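Local coordinates for spherulin-4 (Aspergillus clavatus, PDB 5C5G), which is a (beta/alpha)-barrel glycoside hydrolase that binds N-acetyl-D-galactosamine and probably takes part in galactosaminogalactan biosynthesis, at residues 13-18 / 236-241; 39-44 / 74-79; 18-23 / 55-60. One frame throughout, in Å; residues are numbered along the deposited sequence.

How the contacts relate
From the N terminus, strand 9-13 runs into a loop, 13-18, whose partner 236-241 follows the last barrel strand, 227-230; contact 1 therefore closes a loop of 217 residues and brings the first and eighth strand ends together. Contacts 2 and 3 both nest inside it. Contact 3 begins where contact 1 leaves off, sharing Pro18, and ties the rest of that first loop to the start of helix 56-66. Contact 2 pairs strands 38-42 and 71-78, the two strands that this helix connects, so contacts 2 and 3 cross along the chain. Leu14 N to Val41 O, 3.0 Å, links contacts 1 and 2, while Tyr17 OH joins contact 1 to Asp55 and Asn57.

Contact 1: 13-18 / 236-241; sequences PLYVYP and DYYAGF. With EDO (1,2-ethanediol), chain C; EDO (1,2-ethanediol), chain B.
Tyr238 O and Pro13 O face each other at only 3.2 Å, two acceptors with no proton of their own to share. What lies around them probably eases the approach: Tyr15 N gives a weak hydrogen bond to Tyr238 O, 2.9 Å long and bent to 130° at the hydrogen, and O1 of an ethanediol, probably from the crystallisation liquor, sits within reach of both oxygens. The same N-H of Tyr15 also closes the inverse gamma turn centred on Leu14, weakly, to Pro13 O at 3.0 Å, so both oxygens share it. Beyond it the two tyrosines lie side by side and point the same way, Tyr15 CD2 3.6 Å from Tyr238 CB, their ring planes at 77°. Pro13, rigid and compact, sets CG 3.5 Å from Tyr238 CD1. These are loops at the C-terminal ends of the first and last strands of a TIM barrel, the end that carries the active site in this fold; Tyr15 binds N-acetyl-D-galactosamine, and Tyr238 OH is hydrogen-bonded to Glu172, another residue of that site. A second ethanediol meets Tyr15 OH through O2 at 2.7 Å. Further along, Val16 has CG2 anti to the carbonyl carbon, where the branch packs 3.5 Å from Ala239 C. Ala239, small enough to come close, puts CB 3.4 Å from Tyr15 O, and a water bridges Tyr17 N to Ala239 O.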
ATOM      1  N   PRO A  13       1.094  -0.798   4.916  1.00  9.16           N
ATOM      2  CA  PRO A  13       2.506  -1.073   4.640  1.00 10.61           C
ATOM      3  C   PRO A  13       3.001  -1.972   5.751  1.00  9.77           C
ATOM      4  O   PRO A  13       3.404  -1.510   6.815  1.00 11.13           O
ATOM      5  CB  PRO A  13       3.151   0.305   4.652  1.00 12.17           C
ATOM      6  CG  PRO A  13       2.219   1.167   5.422  1.00 18.87           C
ATOM      7  CD  PRO A  13       0.882   0.536   5.503  1.00 10.25           C
ATOM      8  N   LEU A  14       2.927  -3.273   5.528  1.00  9.43           N
ATOM      9  CA  LEU A  14       3.106  -4.249   6.591  1.00 11.01           C
ATOM     10  C   LEU A  14       4.566  -4.641   6.684  1.00 10.84           C
ATOM     11  O   LEU A  14       4.964  -5.748   6.312  1.00 12.23           O
ATOM     12  CB  LEU A  14       2.211  -5.470   6.353  1.00 10.69           C
ATOM     13  CG  LEU A  14       2.181  -6.507   7.473  1.00 12.12           C
ATOM     14  CD1 LEU A  14       1.593  -5.901   8.731  1.00 13.38           C
ATOM     15  CD2 LEU A  14       1.390  -7.721   7.060  1.00 13.57           C
ATOM     16  N   TYR A  15       5.376  -3.709   7.160  1.00 10.61           N
ATOM     17  CA  TYR A  15       6.821  -3.935   7.245  1.00 10.53           C
ATOM     18  C   TYR A  15       7.162  -4.367   8.672  1.00 13.86           C
ATOM     19  O   TYR A  15       8.179  -3.976   9.240  1.00 19.06           O
ATOM     20  CB  TYR A  15       7.622  -2.693   6.823  1.00 11.32           C
ATOM     21  CG  TYR A  15       7.221  -2.100   5.485  1.00 11.30           C
ATOM     22  CD1 TYR A  15       6.478  -2.826   4.555  1.00 11.37           C
ATOM     23  CD2 TYR A  15       7.545  -0.794   5.176  1.00 12.21           C
ATOM     24  CE1 TYR A  15       6.111  -2.274   3.355  1.00 11.40           C
ATOM     25  CE2 TYR A  15       7.169  -0.224   3.959  1.00 13.34           C
ATOM     26  CZ  TYR A  15       6.433  -0.980   3.064  1.00 12.24           C
ATOM     27  OH  TYR A  15       6.038  -0.419   1.869  1.00 14.48           O
ATOM     28  N   VAL A  16       6.244  -5.110   9.258  1.00 15.05           N
ATOM     29  CA  VAL A  16       6.398  -5.780  10.532  1.00 15.00           C
ATOM     30  C   VAL A  16       6.976  -7.150  10.258  1.00 12.26           C
ATOM     31  O   VAL A  16       6.445  -7.879   9.443  1.00 13.70           O
ATOM     32  CB  VAL A  16       4.992  -5.988  11.150  1.00 18.98           C
ATOM     33  CG1 VAL A  16       5.071  -6.693  12.474  1.00 21.10           C
ATOM     34  CG2 VAL A  16       4.251  -4.653  11.298  1.00 24.20           C
ATOM     35  N   TYR A  17       8.060  -7.514  10.932  1.00 14.96           N
ATOM     36  CA  TYR A  17       8.614  -8.837  10.716  1.00 16.11           C
ATOM     37  C   TYR A  17       7.637  -9.908  11.245  1.00 13.65           C
ATOM     38  O   TYR A  17       7.144  -9.786  12.360  1.00 15.40           O
ATOM     39  CB  TYR A  17       9.978  -8.981  11.388  1.00 16.29           C
ATOM     40  CG  TYR A  17      10.574 -10.327  11.099  1.00 18.08           C
ATOM     41  CD1 TYR A  17      11.183 -10.576   9.884  1.00 18.24           C
ATOM     42  CD2 TYR A  17      10.476 -11.367  12.014  1.00 18.40           C
ATOM     43  CE1 TYR A  17      11.687 -11.813   9.582  1.00 19.68           C
ATOM     44  CE2 TYR A  17      10.992 -12.615  11.723  1.00 19.63           C
ATOM     45  CZ  TYR A  17      11.596 -12.826  10.503  1.00 18.16           C
ATOM     46  OH  TYR A  17      12.102 -14.060  10.191  1.00 20.34           O
ATOM     47  N   PRO A  18       7.353 -10.954  10.444  1.00 13.97           N
ATOM     48  CA  PRO A  18       6.306 -11.933  10.791  1.00 15.51           C
ATOM     49  C   PRO A  18       6.715 -12.992  11.820  1.00 14.98           C
ATOM     50  O   PRO A  18       6.521 -14.192  11.605  1.00 17.10           O
ATOM     51  CB  PRO A  18       5.978 -12.574   9.438  1.00 15.02           C
ATOM     52  CG  PRO A  18       7.238 -12.450   8.663  1.00 15.89           C
ATOM     53  CD  PRO A  18       7.827 -11.140   9.061  1.00 14.95           C
ATOM     54  N   ASP A 236       8.923   3.990  13.745  1.00 12.21           N
ATOM     55  CA  ASP A 236       8.635   2.622  13.306  1.00 12.33           C
ATOM     56  C   ASP A 236       7.175   2.471  12.909  1.00 12.00           C
ATOM     57  O   ASP A 236       6.514   1.453  13.188  1.00 12.93           O
ATOM     58  CB  ASP A 236       9.028   1.604  14.375  1.00 13.67           C
ATOM     59  CG  ASP A 236      10.511   1.554  14.598  1.00 14.50           C
ATOM     60  OD1 ASP A 236      11.261   1.632  13.606  1.00 15.82           O
ATOM     61  OD2 ASP A 236      10.917   1.434  15.767  1.00 16.37           O
ATOM     62  N   TYR A 237       6.676   3.486  12.218  1.00 10.51           N
ATOM     63  CA  TYR A 237       5.262   3.568  11.890  1.00 10.15           C
ATOM     64  C   TYR A 237       4.789   2.577  10.828  1.00 10.58           C
ATOM     65  O   TYR A 237       3.580   2.456  10.639  1.00 10.27           O
ATOM     66  CB  TYR A 237       4.853   5.002  11.508  1.00 11.04           C
ATOM     67  CG  TYR A 237       5.928   5.824  10.824  1.00 10.61           C
ATOM     68  CD1 TYR A 237       6.301   5.587   9.505  1.00 10.51           C
ATOM     69  CD2 TYR A 237       6.570   6.840  11.514  1.00 10.79           C
ATOM     70  CE1 TYR A 237       7.281   6.338   8.910  1.00 11.06           C
ATOM     71  CE2 TYR A 237       7.541   7.598  10.931  1.00 12.63           C
ATOM     72  CZ  TYR A 237       7.890   7.349   9.622  1.00 11.21           C
ATOM     73  OH  TYR A 237       8.870   8.113   9.047  1.00 13.88           O
ATOM     74  N   TYR A 238       5.699   1.874  10.155  1.00 10.01           N
ATOM     75  CA  TYR A 238       5.324   0.777   9.263  1.00 10.26           C
ATOM     76  C   TYR A 238       5.729  -0.568   9.825  1.00 11.58           C
ATOM     77  O   TYR A 238       5.560  -1.590   9.162  1.00 12.89           O
ATOM     78  CB  TYR A 238       5.941   0.953   7.869  1.00 10.95           C
ATOM     79  CG  TYR A 238       5.694   2.314   7.252  1.00 11.27           C
ATOM     80  CD1 TYR A 238       4.471   2.949   7.374  1.00 10.77           C
ATOM     81  CD2 TYR A 238       6.698   2.956   6.550  1.00 13.64           C
ATOM     82  CE1 TYR A 238       4.257   4.197   6.806  1.00 11.14           C
ATOM     83  CE2 TYR A 238       6.491   4.198   5.975  1.00 13.48           C
ATOM     84  CZ  TYR A 238       5.263   4.809   6.109  1.00 12.12           C
ATOM     85  OH  TYR A 238       5.043   6.062   5.562  1.00 12.50           O
ATOM     86  N   ALA A 239       6.239  -0.587  11.053  1.00 11.58           N
ATOM     87  CA  ALA A 239       6.758  -1.819  11.635  1.00 11.84           C
ATOM     88  C   ALA A 239       6.091  -2.154  12.951  1.00 12.41           C
ATOM     89  O   ALA A 239       6.582  -3.005  13.696  1.00 16.09           O
ATOM     90  CB  ALA A 239       8.263  -1.734  11.804  1.00 14.97           C
ATOM     91  N   GLY A 240       4.949  -1.544  13.198  1.00 13.64           N
ATOM     92  CA  GLY A 240       4.168  -1.829  14.382  1.00 14.72           C
ATOM     93  C   GLY A 240       2.803  -1.219  14.174  1.00 12.46           C
ATOM     94  O   GLY A 240       2.583  -0.459  13.229  1.00 13.37           O
ATOM     95  N   PHE A 241       1.893  -1.536  15.077  1.00 12.19           N
ATOM     96  CA  PHE A 241       0.525  -1.054  15.020  1.00 13.15           C
ATOM     97  C   PHE A 241       0.324   0.103  15.968  1.00 11.47           C
ATOM     98  O   PHE A 241       0.738   0.044  17.123  1.00 13.92           O
ATOM     99  CB  PHE A 241      -0.433  -2.203  15.336  1.00 13.00           C
ATOM    100  CG  PHE A 241      -0.390  -3.288  14.307  1.00 13.30           C
ATOM    101  CD1 PHE A 241       0.519  -4.324  14.407  1.00 14.66           C
ATOM    102  CD2 PHE A 241      -1.199  -3.234  13.199  1.00 12.71           C
ATOM    103  CE1 PHE A 241       0.588  -5.301  13.416  1.00 15.49           C
ATOM    104  CE2 PHE A 241      -1.133  -4.200  12.220  1.00 14.91           C
ATOM    105  CZ  PHE A 241      -0.245  -5.236  12.333  1.00 14.51           C
TER
HETATM  106  C1  EDO C 402       1.376  -1.543   9.146  1.00 22.29           C
HETATM  107  O1  EDO C 402       2.651  -1.681   9.770  1.00 22.98           O
HETATM  108  C2  EDO C 402       0.326  -1.830  10.205  1.00 25.17           C
HETATM  109  O2  EDO C 402       0.307  -0.773  11.164  1.00 18.00           O
HETATM  110  C1  EDO B 401       4.027   3.375   2.444  1.00 20.20           C
HETATM  111  O1  EDO B 401       3.836   4.328   1.384  1.00 20.83           O
HETATM  112  C2  EDO B 401       5.493   3.078   2.752  1.00 16.62           C
HETATM  113  O2  EDO B 401       6.122   2.306   1.716  1.00 15.37           O
HETATM  114  O   HOH W   1       8.542  -5.310  13.302  1.00 29.06           O

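Contact 2: 39-44 / 74-79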
ATOM      1  N   THR A  39      -5.443  -3.520   1.309  1.00  8.91           N
ATOM      2  CA  THR A  39      -4.315  -3.628   0.394  1.00  9.27           C
ATOM      3  C   THR A  39      -3.086  -3.741   1.270  1.00 10.05           C
ATOM      4  O   THR A  39      -2.789  -2.793   1.998  1.00 10.61           O
ATOM      5  CB  THR A  39      -4.192  -2.392  -0.482  1.00  9.83           C
ATOM      6  OG1 THR A  39      -5.383  -2.262  -1.262  1.00 12.06           O
ATOM      7  CG2 THR A  39      -2.994  -2.511  -1.419  1.00 11.16           C
ATOM      8  N   VAL A  40      -2.383  -4.866   1.222  1.00  8.98           N
ATOM      9  CA  VAL A  40      -1.345  -5.150   2.199  1.00  9.32           C
ATOM     10  C   VAL A  40      -0.026  -5.344   1.472  1.00  8.90           C
ATOM     11  O   VAL A  40       0.124  -6.269   0.682  1.00 10.31           O
ATOM     12  CB  VAL A  40      -1.717  -6.395   3.000  1.00 10.04           C
ATOM     13  CG1 VAL A  40      -0.621  -6.743   4.000  1.00 11.62           C
ATOM     14  CG2 VAL A  40      -3.057  -6.208   3.707  1.00 11.39           C
ATOM     15  N   VAL A  41       0.936  -4.469   1.740  1.00  8.88           N
ATOM     16  CA  VAL A  41       2.244  -4.586   1.111  1.00  9.46           C
ATOM     17  C   VAL A  41       3.150  -5.395   2.012  1.00  8.69           C
ATOM     18  O   VAL A  41       3.343  -5.047   3.183  1.00 11.41           O
ATOM     19  CB  VAL A  41       2.886  -3.219   0.893  1.00  9.45           C
ATOM     20  CG1 VAL A  41       4.207  -3.370   0.182  1.00 11.50           C
ATOM     21  CG2 VAL A  41       1.941  -2.304   0.109  1.00 12.10           C
ATOM     22  N   ILE A  42       3.718  -6.451   1.479  1.00  9.63           N
ATOM     23  CA  ILE A  42       4.710  -7.208   2.238  1.00 11.80           C
ATOM     24  C   ILE A  42       6.079  -6.993   1.600  1.00 11.88           C
ATOM     25  O   ILE A  42       6.221  -6.706   0.397  1.00 13.05           O
ATOM     26  CB  ILE A  42       4.326  -8.670   2.409  1.00 16.66           C
ATOM     27  CG1 ILE A  42       4.088  -9.286   1.063  1.00 15.26           C
ATOM     28  CG2 ILE A  42       3.040  -8.817   3.285  1.00 17.79           C
ATOM     29  CD1 ILE A  42       5.306  -9.862   0.398  1.00 24.36           C
ATOM     30  N   ASN A  43       7.093  -7.117   2.431  1.00 11.44           N
ATOM     31  CA  ASN A  43       8.403  -6.586   2.116  1.00  9.83           C
ATOM     32  C   ASN A  43       9.466  -7.338   2.904  1.00 10.14           C
ATOM     33  O   ASN A  43       9.933  -6.868   3.928  1.00 11.82           O
ATOM     34  CB  ASN A  43       8.396  -5.097   2.459  1.00 11.05           C
ATOM     35  CG  ASN A  43       9.673  -4.410   2.127  1.00 11.63           C
ATOM     36  OD1 ASN A  43      10.537  -4.962   1.442  1.00 11.50           O
ATOM     37  ND2 ASN A  43       9.818  -3.185   2.607  1.00 13.74           N
ATOM     38  N   PRO A  44       9.864  -8.509   2.412  1.00 10.67           N
ATOM     39  CA  PRO A  44      10.847  -9.286   3.169  1.00 12.01           C
ATOM     40  C   PRO A  44      12.187  -8.580   3.396  1.00 12.39           C
ATOM     41  O   PRO A  44      12.751  -8.715   4.475  1.00 15.94           O
ATOM     42  CB  PRO A  44      11.000 -10.547   2.324  1.00 12.51           C
ATOM     43  CG  PRO A  44       9.653 -10.700   1.662  1.00 11.86           C
ATOM     44  CD  PRO A  44       9.244  -9.294   1.333  1.00 10.05           C
ATOM     45  N   LEU A  74       0.433  -7.318  -1.928  1.00  8.06           N
ATOM     46  CA  LEU A  74       1.334  -6.800  -2.958  1.00  7.89           C
ATOM     47  C   LEU A  74       2.765  -7.031  -2.523  1.00  8.43           C
ATOM     48  O   LEU A  74       3.103  -6.870  -1.349  1.00  9.32           O
ATOM     49  CB  LEU A  74       1.144  -5.293  -3.151  1.00  8.31           C
ATOM     50  CG  LEU A  74      -0.273  -4.786  -3.437  1.00  9.25           C
ATOM     51  CD1 LEU A  74      -0.247  -3.273  -3.568  1.00 10.50           C
ATOM     52  CD2 LEU A  74      -0.861  -5.377  -4.680  1.00  9.94           C
ATOM     53  N   GLY A  75       3.616  -7.342  -3.485  1.00  8.53           N
ATOM     54  CA  GLY A  75       5.043  -7.444  -3.210  1.00  8.18           C
ATOM     55  C   GLY A  75       5.751  -6.103  -3.369  1.00  8.36           C
ATOM     56  O   GLY A  75       5.606  -5.457  -4.411  1.00  8.67           O
ATOM     57  N   TYR A  76       6.536  -5.702  -2.376  1.00  8.26           N
ATOM     58  CA  TYR A  76       7.334  -4.480  -2.434  1.00  8.52           C
ATOM     59  C   TYR A  76       8.503  -4.631  -3.402  1.00  8.63           C
ATOM     60  O   TYR A  76       9.276  -5.591  -3.291  1.00  8.43           O
ATOM     61  CB  TYR A  76       7.869  -4.177  -1.031  1.00  9.65           C
ATOM     62  CG  TYR A  76       8.780  -2.978  -0.925  1.00  8.86           C
ATOM     63  CD1 TYR A  76      10.093  -3.032  -1.374  1.00  8.96           C
ATOM     64  CD2 TYR A  76       8.342  -1.812  -0.317  1.00  9.76           C
ATOM     65  CE1 TYR A  76      10.929  -1.943  -1.269  1.00 10.18           C
ATOM     66  CE2 TYR A  76       9.174  -0.716  -0.200  1.00 11.17           C
ATOM     67  CZ  TYR A  76      10.463  -0.781  -0.689  1.00 10.66           C
ATOM     68  OH  TYR A  76      11.306   0.303  -0.586  1.00 12.40           O
ATOM     69  N   VAL A  77       8.649  -3.676  -4.318  1.00  8.50           N
ATOM     70  CA  VAL A  77       9.800  -3.629  -5.219  1.00  9.25           C
ATOM     71  C   VAL A  77      10.304  -2.196  -5.290  1.00  9.74           C
ATOM     72  O   VAL A  77       9.530  -1.274  -5.585  1.00 10.66           O
ATOM     73  CB  VAL A  77       9.436  -4.118  -6.636  1.00  8.61           C
ATOM     74  CG1 VAL A  77      10.641  -3.991  -7.579  1.00 10.13           C
ATOM     75  CG2 VAL A  77       8.950  -5.561  -6.600  1.00  9.23           C
ATOM     76  N   ALA A  78      11.589  -1.989  -5.036  1.00 10.05           N
ATOM     77  CA  ALA A  78      12.166  -0.656  -5.107  1.00 10.80           C
ATOM     78  C   ALA A  78      12.514  -0.267  -6.539  1.00 10.78           C
ATOM     79  O   ALA A  78      12.968  -1.111  -7.315  1.00 12.66           O
ATOM     80  CB  ALA A  78      13.423  -0.590  -4.251  1.00 16.22           C
ATOM     81  N   THR A  79      12.339   1.012  -6.892  1.00 10.87           N
ATOM     82  CA  THR A  79      12.761   1.498  -8.205  1.00 11.71           C
ATOM     83  C   THR A  79      13.816   2.592  -8.148  1.00 11.96           C
ATOM     84  O   THR A  79      14.312   2.992  -9.184  1.00 14.13           O
ATOM     85  CB  THR A  79      11.588   2.010  -9.063  1.00 11.56           C
ATOM     86  OG1 THR A  79      11.162   3.297  -8.591  1.00 14.31           O
ATOM     87  CG2 THR A  79      10.423   1.053  -9.058  1.00 13.09           C
TER
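Asn43 lays its carboxamide over one face of the Tyr76 ring, the two planes only 8° apart. CG of Asn43 lies 3.5 Å from Tyr76 CG, with OD1 over the CD1 side and ND2 over the CD2 side. A flat amide suits this place because it can stack on the ring and still use its polar atoms: OD1 accepts from Gly47 N, which helps fix the rotation of the group. Both CG atoms are anti to their backbone N (chi1 -178° for Asn43, 177° for Tyr76), which sends them the same way from their backbones and lets amide and ring lie side by side. Val41 CG1 lies at the ring's edge, near its plane, and 3.9 Å from Tyr76 CB. Three backbone hydrogen bonds hold this first shell in register. Leu74 N donates to Val40 O, Ile42 N to Leu74 O at 2.9 Å, and Tyr76 N to Ile42 O at 3.0 Å. Further back, Thr39 CG2 packs 3.6 Å from Leu74 CD1, while Thr39 OG1 bonds to Glu227; a branched residue here serves both an apolar and a polar neighbour. Tyr76, which binds N-acetyl-D-galactosamine, has its OH hydrogen-bonded to Asp116 of the same site. Parallel strands 38-42 and 71-78, joined through helix 56-66, form a beta-alpha-beta unit of the TIM barrel, with Tyr76 near the C-terminal end of the second strand.

Contact 3: 18-23 / 55-60; sequences PAPGAW and DGNYTR
Pro18 and Tyr58 cross at about a right angle, the proline ring over the face of the phenol. CG of Pro18 stands 3.4 Å from the centroid of the Tyr58 ring and 2° off its normal, a CH-pi contact, and Pro18 CD lies 3.3 Å from Tyr58 CZ. Proline suits this place: its ring carbons are fixed to the backbone, and its C-H groups, above all those of CD next to the nitrogen, are probably slightly polarised. A different part of it meets the indole, CB lying over one face of Trp23, offset toward the rim. Trp23 and Tyr58 are turned across each other, planes at 73°, Trp23 CZ2 3.9 Å from Tyr58 CE1. Arg60, its chain bent at chi3 (65°), grips Asn57 OD1 end-on through NH1 and NH2, each at 3.0 Å; Asn57 ND2 bonds to Tyr17 OH, which also bonds Asp55 OD2. Arg60 NH2 also lies 3.7 Å from Pro20 CD. Asp55, the N-cap, accepts from Tyr58 N through OD1. Pro18 before the type II turn 19-22, Pro20 in it and Trp23 after it set the loop between strand 9-13 and helix 24-32 against the N-terminal turn of helix 56-66, which leads from strand 38-42 to strand 71-78.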
ATOM      1  N   PRO A  18       7.353 -10.954  10.444  1.00 13.97           N
ATOM      2  CA  PRO A  18       6.306 -11.933  10.791  1.00 15.51           C
ATOM      3  C   PRO A  18       6.715 -12.992  11.820  1.00 14.98           C
ATOM      4  O   PRO A  18       6.521 -14.192  11.605  1.00 17.10           O
ATOM      5  CB  PRO A  18       5.978 -12.574   9.438  1.00 15.02           C
ATOM      6  CG  PRO A  18       7.238 -12.450   8.663  1.00 15.89           C
ATOM      7  CD  PRO A  18       7.827 -11.140   9.061  1.00 14.95           C
ATOM      8  N   ALA A  19       7.254 -12.541  12.941  1.00 15.97           N
ATOM      9  CA  ALA A  19       7.428 -13.425  14.078  1.00 18.19           C
ATOM     10  C   ALA A  19       6.058 -13.970  14.476  1.00 19.51           C
ATOM     11  O   ALA A  19       5.039 -13.342  14.190  1.00 18.71           O
ATOM     12  CB  ALA A  19       8.039 -12.674  15.226  1.00 19.06           C
ATOM     13  N   PRO A  20       6.019 -15.149  15.107  1.00 20.34           N
ATOM     14  CA  PRO A  20       4.718 -15.661  15.546  1.00 20.36           C
ATOM     15  C   PRO A  20       3.929 -14.609  16.327  1.00 21.05           C
ATOM     16  O   PRO A  20       4.462 -13.987  17.248  1.00 22.30           O
ATOM     17  CB  PRO A  20       5.101 -16.865  16.417  1.00 24.03           C
ATOM     18  CG  PRO A  20       6.377 -17.338  15.797  1.00 24.31           C
ATOM     19  CD  PRO A  20       7.108 -16.097  15.398  1.00 21.61           C
ATOM     20  N   GLY A  21       2.681 -14.395  15.925  1.00 20.79           N
ATOM     21  CA  GLY A  21       1.809 -13.436  16.578  1.00 21.58           C
ATOM     22  C   GLY A  21       1.933 -12.001  16.095  1.00 20.46           C
ATOM     23  O   GLY A  21       1.035 -11.191  16.350  1.00 21.02           O
ATOM     24  N   ALA A  22       3.000 -11.669  15.366  1.00 17.72           N
ATOM     25  CA  ALA A  22       3.274 -10.275  15.041  1.00 17.25           C
ATOM     26  C   ALA A  22       2.214  -9.648  14.146  1.00 16.25           C
ATOM     27  O   ALA A  22       1.970  -8.443  14.221  1.00 18.03           O
ATOM     28  CB  ALA A  22       4.647 -10.124  14.402  1.00 19.83           C
ATOM     29  N   TRP A  23       1.622 -10.441  13.257  1.00 15.09           N
ATOM     30  CA  TRP A  23       0.618  -9.938  12.336  1.00 13.89           C
ATOM     31  C   TRP A  23      -0.808 -10.084  12.875  1.00 15.22           C
ATOM     32  O   TRP A  23      -1.761  -9.713  12.182  1.00 15.10           O
ATOM     33  CB  TRP A  23       0.772 -10.620  10.976  1.00 13.44           C
ATOM     34  CG  TRP A  23       1.982 -10.181  10.214  1.00 13.37           C
ATOM     35  CD1 TRP A  23       2.918  -9.274  10.600  1.00 14.02           C
ATOM     36  CD2 TRP A  23       2.372 -10.630   8.916  1.00 12.37           C
ATOM     37  NE1 TRP A  23       3.871  -9.123   9.613  1.00 13.87           N
ATOM     38  CE2 TRP A  23       3.558  -9.948   8.570  1.00 12.01           C
ATOM     39  CE3 TRP A  23       1.830 -11.545   8.008  1.00 14.17           C
ATOM     40  CZ2 TRP A  23       4.209 -10.151   7.355  1.00 13.50           C
ATOM     41  CZ3 TRP A  23       2.478 -11.743   6.798  1.00 14.39           C
ATOM     42  CH2 TRP A  23       3.656 -11.052   6.488  1.00 13.73           C
ATOM     43  N   ASP A  55      11.868 -16.160   4.082  1.00 14.71           N
ATOM     44  CA  ASP A  55      12.186 -17.067   5.175  1.00 17.27           C
ATOM     45  C   ASP A  55      10.954 -17.805   5.702  1.00 16.11           C
ATOM     46  O   ASP A  55       9.838 -17.579   5.243  1.00 16.20           O
ATOM     47  CB  ASP A  55      13.012 -16.357   6.258  1.00 17.30           C
ATOM     48  CG  ASP A  55      12.205 -15.440   7.158  1.00 19.63           C
ATOM     49  OD1 ASP A  55      10.975 -15.586   7.296  1.00 17.61           O
ATOM     50  OD2 ASP A  55      12.861 -14.586   7.803  1.00 21.78           O
ATOM     51  N   GLY A  56      11.164 -18.695   6.658  1.00 17.09           N
ATOM     52  CA  GLY A  56      10.112 -19.589   7.104  1.00 17.09           C
ATOM     53  C   GLY A  56       8.993 -18.891   7.840  1.00 18.46           C
ATOM     54  O   GLY A  56       7.868 -19.382   7.891  1.00 18.99           O
ATOM     55  N   ASN A  57       9.300 -17.755   8.451  1.00 16.88           N
ATOM     56  CA  ASN A  57       8.253 -16.953   9.071  1.00 16.27           C
ATOM     57  C   ASN A  57       7.341 -16.357   8.007  1.00 15.29           C
ATOM     58  O   ASN A  57       6.116 -16.418   8.135  1.00 15.79           O
ATOM     59  CB  ASN A  57       8.857 -15.864   9.953  1.00 19.06           C
ATOM     60  CG  ASN A  57       9.380 -16.405  11.275  1.00 20.99           C
ATOM     61  OD1 ASN A  57       8.683 -17.138  11.982  1.00 22.47           O
ATOM     62  ND2 ASN A  57      10.608 -16.042  11.617  1.00 21.31           N
ATOM     63  N   TYR A  58       7.922 -15.796   6.946  1.00 13.78           N
ATOM     64  CA  TYR A  58       7.121 -15.284   5.847  1.00 13.34           C
ATOM     65  C   TYR A  58       6.334 -16.397   5.169  1.00 13.86           C
ATOM     66  O   TYR A  58       5.164 -16.215   4.825  1.00 13.62           O
ATOM     67  CB  TYR A  58       8.002 -14.551   4.820  1.00 12.90           C
ATOM     68  CG  TYR A  58       8.266 -13.111   5.194  1.00 13.43           C
ATOM     69  CD1 TYR A  58       7.295 -12.154   4.963  1.00 13.21           C
ATOM     70  CD2 TYR A  58       9.448 -12.709   5.787  1.00 15.59           C
ATOM     71  CE1 TYR A  58       7.486 -10.844   5.302  1.00 14.64           C
ATOM     72  CE2 TYR A  58       9.640 -11.371   6.147  1.00 14.66           C
ATOM     73  CZ  TYR A  58       8.642 -10.457   5.887  1.00 15.49           C
ATOM     74  OH  TYR A  58       8.785  -9.127   6.221  1.00 18.07           O
ATOM     75  N   THR A  59       6.952 -17.558   4.973  1.00 13.83           N
ATOM     76  CA  THR A  59       6.243 -18.608   4.248  1.00 15.32           C
ATOM     77  C   THR A  59       5.094 -19.176   5.070  1.00 16.36           C
ATOM     78  O   THR A  59       4.132 -19.698   4.506  1.00 17.78           O
ATOM     79  CB  THR A  59       7.163 -19.728   3.758  1.00 17.86           C
ATOM     80  OG1 THR A  59       7.791 -20.337   4.873  1.00 20.85           O
ATOM     81  CG2 THR A  59       8.217 -19.180   2.822  1.00 17.95           C
ATOM     82  N   ARG A  60       5.179 -19.071   6.396  1.00 16.22           N
ATOM     83  CA  ARG A  60       4.065 -19.461   7.263  1.00 16.96           C
ATOM     84  C   ARG A  60       2.949 -18.405   7.263  1.00 18.09           C
ATOM     85  O   ARG A  60       1.765 -18.735   7.157  1.00 18.54           O
ATOM     86  CB  ARG A  60       4.546 -19.680   8.701  1.00 19.80           C
ATOM     87  CG  ARG A  60       3.450 -20.159   9.666  1.00 22.38           C
ATOM     88  CD  ARG A  60       3.947 -20.222  11.111  1.00 21.55           C
ATOM     89  NE  ARG A  60       4.279 -18.885  11.598  1.00 21.66           N
ATOM     90  CZ  ARG A  60       5.507 -18.416  11.799  1.00 22.22           C
ATOM     91  NH1 ARG A  60       6.578 -19.177  11.601  1.00 23.07           N
ATOM     92  NH2 ARG A  60       5.666 -17.161  12.203  1.00 22.17           N
TER